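Local coordinates for protein putative esterase (Sulfolobus solfataricus P2, PDB 2RAU) that probably acts as a lipase or esterase of the alpha/beta-hydrolase class and binds calcium ions, at residues 38-43 / 95-100. Numbering follows the deposited sequence. Where two conformers were deposited one is given.
Sequences ISLHKV and NVYTID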
loop_
_atom_site.group_PDB
_atom_site.type_symbol
_atom_site.label_atom_id
_atom_site.label_comp_id
_atom_site.label_asym_id
_atom_site.label_seq_id
_atom_site.Cartn_x
_atom_site.Cartn_y
_atom_site.Cartn_z
ATOM N N ILE A 38 -11.527 9.845 -4.491
ATOM C CA ILE A 38 -10.853 8.987 -3.475
ATOM C C ILE A 38 -11.917 8.167 -2.765
ATOM O O ILE A 38 -13.114 8.480 -2.849
ATOM C CB ILE A 38 -9.946 9.734 -2.466
ATOM C CG1 ILE A 38 -10.767 10.762 -1.663
ATOM C CG2 ILE A 38 -8.821 10.408 -3.199
ATOM C CD1 ILE A 38 -9.961 11.481 -0.560
ATOM N N SER A 39 -11.513 7.044 -2.196
ATOM C CA SER A 39 -12.425 6.278 -1.398
ATOM C C SER A 39 -11.783 5.747 -0.126
ATOM O O SER A 39 -10.578 5.789 0.056
ATOM C CB SER A 39 -13.179 5.207 -2.211
ATOM O OG SER A 39 -12.370 4.621 -3.212
ATOM N N LEU A 40 -12.630 5.300 0.789
ATOM C CA LEU A 40 -12.213 4.902 2.105
ATOM C C LEU A 40 -12.901 3.607 2.476
ATOM O O LEU A 40 -14.107 3.491 2.273
ATOM C CB LEU A 40 -12.637 5.981 3.101
ATOM C CG LEU A 40 -12.493 5.796 4.583
ATOM C CD1 LEU A 40 -11.042 5.458 4.765
ATOM C CD2 LEU A 40 -12.864 7.129 5.266
ATOM N N HIS A 41 -12.133 2.621 2.953
ATOM C CA HIS A 41 -12.690 1.340 3.410
ATOM C C HIS A 41 -12.527 1.243 4.887
ATOM O O HIS A 41 -11.527 1.617 5.412
ATOM C CB HIS A 41 -11.959 0.125 2.794
ATOM C CG HIS A 41 -11.971 0.095 1.287
ATOM N ND1 HIS A 41 -12.484 -0.965 0.565
ATOM C CD2 HIS A 41 -11.495 0.974 0.377
ATOM C CE1 HIS A 41 -12.367 -0.708 -0.728
ATOM N NE2 HIS A 41 -11.751 0.455 -0.874
ATOM N N LYS A 42 -13.543 0.724 5.555
ATOM C CA LYS A 42 -13.469 0.384 6.965
ATOM C C LYS A 42 -13.730 -1.124 7.087
ATOM O O LYS A 42 -14.634 -1.672 6.427
ATOM C CB LYS A 42 -14.534 1.137 7.774
ATOM C CG LYS A 42 -14.484 0.893 9.288
ATOM C CD LYS A 42 -15.648 1.528 9.976
ATOM C CE LYS A 42 -15.614 1.336 11.475
ATOM N NZ LYS A 42 -16.731 2.079 12.068
ATOM N N VAL A 43 -12.927 -1.785 7.911
ATOM C CA VAL A 43 -13.155 -3.188 8.240
ATOM C C VAL A 43 -13.228 -3.347 9.757
ATOM O O VAL A 43 -12.407 -2.825 10.484
ATOM C CB VAL A 43 -12.046 -4.107 7.653
ATOM C CG1 VAL A 43 -12.254 -5.628 8.007
ATOM C CG2 VAL A 43 -11.921 -3.878 6.103
ATOM N N ASN A 95 -10.881 -1.170 14.605
ATOM C CA ASN A 95 -11.481 -0.542 13.447
ATOM C C ASN A 95 -10.276 -0.249 12.540
ATOM O O ASN A 95 -9.387 0.513 12.913
ATOM C CB ASN A 95 -12.192 0.773 13.756
ATOM C CG ASN A 95 -13.480 0.613 14.542
ATOM O OD1 ASN A 95 -14.314 -0.262 14.238
ATOM N ND2 ASN A 95 -13.639 1.443 15.570
ATOM N N VAL A 96 -10.264 -0.828 11.352
ATOM C CA VAL A 96 -9.157 -0.630 10.412
ATOM C C VAL A 96 -9.693 0.021 9.150
ATOM O O VAL A 96 -10.694 -0.387 8.633
ATOM C CB VAL A 96 -8.427 -1.958 10.065
ATOM C CG1 VAL A 96 -7.121 -1.679 9.241
ATOM C CG2 VAL A 96 -8.156 -2.770 11.413
ATOM N N TYR A 97 -8.988 1.037 8.672
ATOM C CA TYR A 97 -9.404 1.804 7.544
ATOM C C TYR A 97 -8.280 1.830 6.551
ATOM O O TYR A 97 -7.105 1.701 6.904
ATOM C CB TYR A 97 -9.701 3.263 7.953
ATOM C CG TYR A 97 -10.765 3.468 9.020
ATOM C CD1 TYR A 97 -10.454 3.374 10.378
ATOM C CD2 TYR A 97 -12.052 3.811 8.680
ATOM C CE1 TYR A 97 -11.406 3.625 11.366
ATOM C CE2 TYR A 97 -13.024 4.068 9.674
ATOM C CZ TYR A 97 -12.688 3.964 11.010
ATOM O OH TYR A 97 -13.661 4.266 11.938
ATOM N N THR A 98 -8.623 2.011 5.276
ATOM C CA THR A 98 -7.614 2.111 4.245
ATOM C C THR A 98 -8.203 2.857 3.036
ATOM O O THR A 98 -9.366 2.723 2.716
ATOM C CB THR A 98 -6.992 0.726 3.890
ATOM O OG1 THR A 98 -5.954 0.892 2.904
ATOM C CG2 THR A 98 -8.077 -0.299 3.420
ATOM N N ILE A 99 -7.336 3.597 2.367
ATOM C CA ILE A 99 -7.670 4.596 1.341
ATOM C C ILE A 99 -7.350 4.097 -0.065
ATOM O O ILE A 99 -6.315 3.424 -0.285
ATOM C CB ILE A 99 -6.871 5.905 1.633
ATOM C CG1 ILE A 99 -7.204 6.995 0.604
ATOM C CG2 ILE A 99 -5.353 5.643 1.698
ATOM C CD1 ILE A 99 -6.561 8.459 0.866
ATOM N N ASP A 100 -8.301 4.364 -0.972
ATOM C CA ASP A 100 -8.119 4.251 -2.390
ATOM C C ASP A 100 -7.699 5.642 -2.888
ATOM O O ASP A 100 -8.445 6.617 -2.785
ATOM C CB ASP A 100 -9.359 3.825 -3.115
ATOM C CG ASP A 100 -9.854 2.467 -2.694
ATOM O OD1 ASP A 100 -9.022 1.568 -2.489
ATOM O OD2 ASP A 100 -11.078 2.252 -2.644
#
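Asp-100 OD2 is gripped by two donors from the facing strand, Ser-39 OG at 2.8 Å on its anti lone pair and His-41 NE2 at 2.6 Å on its syn side but 30° out of the carboxylate plane. OD2 lies at the edge of the imidazole, in the ring plane, and the carboxylate plane stands 84° from it. His-41 ND1 bonds to Glu-23 OE2, which would probably polarise the ring; Ser-39 OG also bonds to Tyr-105 OH, and Asp-100 OD1 accepts from Glu-64 N. An alanine in place of Asp-100 would probably leave His-41 NE2 and Glu-64 N without their carboxylate acceptor, Ser-39 OG with Tyr-105 alone of these two partners, and the imidazole less firmly fixed. The ladder is antiparallel, with backbone bonds such as Val-43 N to Val-96 O at 2.7 Å, and joins strands 37-45 and 94-100 where the antiparallel part of the sheet gives way to the parallel strands of the alpha/beta-hydrolase fold. On the face of Leu-40 and Ile-99, extended Lys-42 runs side by side with Tyr-97, its CG 3.5 Å from ring atom CE2. Both polar ends reach Asp-140, NZ by a salt bridge and OH by a hydrogen bond.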